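Local coordinates for EAL domain protein (Vibrio cholerae serotype O1, PDB 6IJ2) that probably hydrolyses cyclic dinucleotides such as c-di-GMP and cGAMP as a metal-dependent phosphodiesterase built on a standalone EAL domain, at residues 190-193 against 194-197. The protein carries 1 engineered substitution. Residues are numbered along the deposited sequence; the frame is centred on the assembly and turned at random.
Sequences ADQV and RQSI
The carboxylate of Asp191 grips Arg194 at two points, backbone and side chain. Its OD1 accepts Arg194 N at 3.3 Å in a nearly straight bond (168°) that arrives from above the carboxylate plane, and takes a second, weak bond from Val193 N. OD2, approached on its syn side, forms a salt bridge to Arg194 NH1 at 2.8 Å, with the carboxylate and guanidinium planes turned 54° apart. The arginine chain runs extended from CG to NE, with CG and CD alongside the Asp191 carboxylate, and a bend at its last torsion (chi4 73°) brings NH1 back to OD2. The other guanidinium nitrogens are held as well: NE donates to Gly183 O, and NH2 forms a salt bridge to Asp172 of the second subunit, so the guanidinium is fixed from several directions and its charge is probably balanced by two acidic residues.

Main-chain bonds of the first helical turn follow, with Gln195 N to Asp191 O at 2.9 Å, Ser196 N to Gln192 O at 3.0 Å and Ile197 N to Val193 O at 3.0 Å. Gln195 CG lies 3.2 Å from Asp191 O, and the extended side chain reaches back toward the preceding loop, where NE2 donates to Ile188 O.

The apolar component is small. Val193 CG1 meets Ile197 CD1 at 4.1 Å one turn on, and these two side chains pack on Leu170 and Ala171 of the second subunit, respectively.

By accepting from the amides of Arg194 and, weakly, Val193, OD1 makes Asp191 the N-cap of helix 192-207, which precedes strand 211-214 in the EAL domain's TIM-barrel-like fold and here borders the second subunit.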
ATOM      1  N   ALA A 190     -20.613  -9.393  -0.879  1.00 28.91           N
ATOM      2  CA  ALA A 190     -20.922  -9.777  -2.258  1.00 30.42           C
ATOM      3  C   ALA A 190     -19.692 -10.057  -3.107  1.00 30.14           C
ATOM      4  O   ALA A 190     -19.838 -10.525  -4.242  1.00 33.92           O
ATOM      5  CB  ALA A 190     -21.754  -8.680  -2.939  1.00 34.91           C
ATOM      6  N   ASP A 191     -18.494  -9.809  -2.586  1.00 32.16           N
ATOM      7  CA  ASP A 191     -17.270  -9.692  -3.377  1.00 30.00           C
ATOM      8  C   ASP A 191     -16.256 -10.720  -2.881  1.00 27.71           C
ATOM      9  O   ASP A 191     -15.578 -10.483  -1.880  1.00 30.11           O
ATOM     10  CB  ASP A 191     -16.748  -8.258  -3.248  1.00 33.08           C
ATOM     11  CG  ASP A 191     -15.594  -7.949  -4.173  1.00 36.00           C
ATOM     12  OD1 ASP A 191     -14.849  -8.871  -4.549  1.00 41.65           O
ATOM     13  OD2 ASP A 191     -15.432  -6.753  -4.500  1.00 41.55           O
ATOM     14  N   GLN A 192     -16.112 -11.837  -3.602  1.00 31.15           N
ATOM     15  CA  GLN A 192     -15.241 -12.912  -3.125  1.00 34.76           C
ATOM     16  C   GLN A 192     -13.777 -12.489  -3.056  1.00 33.07           C
ATOM     17  O   GLN A 192     -13.031 -12.995  -2.213  1.00 35.82           O
ATOM     18  CB  GLN A 192     -15.389 -14.151  -4.016  1.00 43.45           C
ATOM     19  CG  GLN A 192     -14.657 -15.389  -3.497  1.00 66.08           C
ATOM     20  CD  GLN A 192     -13.219 -15.488  -3.992  1.00 85.07           C
ATOM     21  OE1 GLN A 192     -12.808 -14.751  -4.890  1.00 89.23           O
ATOM     22  NE2 GLN A 192     -12.448 -16.402  -3.405  1.00 88.47           N
ATOM     23  N   VAL A 193     -13.338 -11.580  -3.930  1.00 29.89           N
ATOM     24  CA  VAL A 193     -11.957 -11.108  -3.840  1.00 29.14           C
ATOM     25  C   VAL A 193     -11.735 -10.345  -2.541  1.00 30.14           C
ATOM     26  O   VAL A 193     -10.747 -10.567  -1.828  1.00 29.48           O
ATOM     27  CB  VAL A 193     -11.595 -10.247  -5.059  1.00 27.79           C
ATOM     28  CG1 VAL A 193     -10.260  -9.539  -4.786  1.00 30.46           C
ATOM     29  CG2 VAL A 193     -11.517 -11.112  -6.335  1.00 34.08           C
ATOM     30  N   ARG A 194     -12.645  -9.428  -2.212  1.00 28.98           N
ATOM     31  CA  ARG A 194     -12.506  -8.695  -0.960  1.00 28.88           C
ATOM     32  C   ARG A 194     -12.636  -9.622   0.245  1.00 26.24           C
ATOM     33  O   ARG A 194     -11.961  -9.418   1.261  1.00 27.01           O
ATOM     34  CB  ARG A 194     -13.534  -7.557  -0.893  1.00 32.60           C
ATOM     35  CG  ARG A 194     -13.143  -6.335  -1.720  1.00 29.01           C
ATOM     36  CD  ARG A 194     -14.196  -5.237  -1.695  1.00 29.38           C
ATOM     37  NE  ARG A 194     -13.651  -3.972  -2.194  1.00 30.02           N
ATOM     38  CZ  ARG A 194     -13.377  -3.712  -3.478  1.00 33.77           C
ATOM     39  NH1 ARG A 194     -13.604  -4.621  -4.430  1.00 36.20           N
ATOM     40  NH2 ARG A 194     -12.868  -2.528  -3.822  1.00 37.85           N
ATOM     41  N   GLN A 195     -13.469 -10.663   0.134  1.00 29.56           N
ATOM     42  CA  GLN A 195     -13.576 -11.654   1.201  1.00 26.63           C
ATOM     43  C   GLN A 195     -12.244 -12.350   1.451  1.00 26.44           C
ATOM     44  O   GLN A 195     -11.841 -12.536   2.603  1.00 31.32           O
ATOM     45  CB  GLN A 195     -14.649 -12.683   0.846  1.00 25.13           C
ATOM     46  CG  GLN A 195     -16.054 -12.089   0.858  1.00 29.06           C
ATOM     47  CD  GLN A 195     -17.100 -13.026   0.310  1.00 35.79           C
ATOM     48  OE1 GLN A 195     -16.824 -14.187   0.019  1.00 43.73           O
ATOM     49  NE2 GLN A 195     -18.311 -12.514   0.139  1.00 34.28           N
ATOM     50  N   SER A 196     -11.543 -12.736   0.384  1.00 27.61           N
ATOM     51  CA  SER A 196     -10.258 -13.401   0.570  1.00 29.02           C
ATOM     52  C   SER A 196      -9.210 -12.439   1.101  1.00 26.33           C
ATOM     53  O   SER A 196      -8.365 -12.831   1.913  1.00 28.33           O
ATOM     54  CB  SER A 196      -9.771 -14.038  -0.740  1.00 28.72           C
ATOM     55  OG  SER A 196     -10.583 -15.155  -1.072  1.00 35.93           O
ATOM     56  N   ILE A 197      -9.228 -11.180   0.639  1.00 27.26           N
ATOM     57  CA  ILE A 197      -8.294 -10.186   1.176  1.00 25.88           C
ATOM     58  C   ILE A 197      -8.498 -10.029   2.676  1.00 24.85           C
ATOM     59  O   ILE A 197      -7.541 -10.036   3.460  1.00 24.62           O
ATOM     60  CB  ILE A 197      -8.449  -8.835   0.451  1.00 26.78           C
ATOM     61  CG1 ILE A 197      -7.983  -8.940  -0.995  1.00 29.45           C
ATOM     62  CG2 ILE A 197      -7.633  -7.746   1.160  1.00 25.51           C
ATOM     63  CD1 ILE A 197      -8.152  -7.636  -1.773  1.00 33.01           C
TER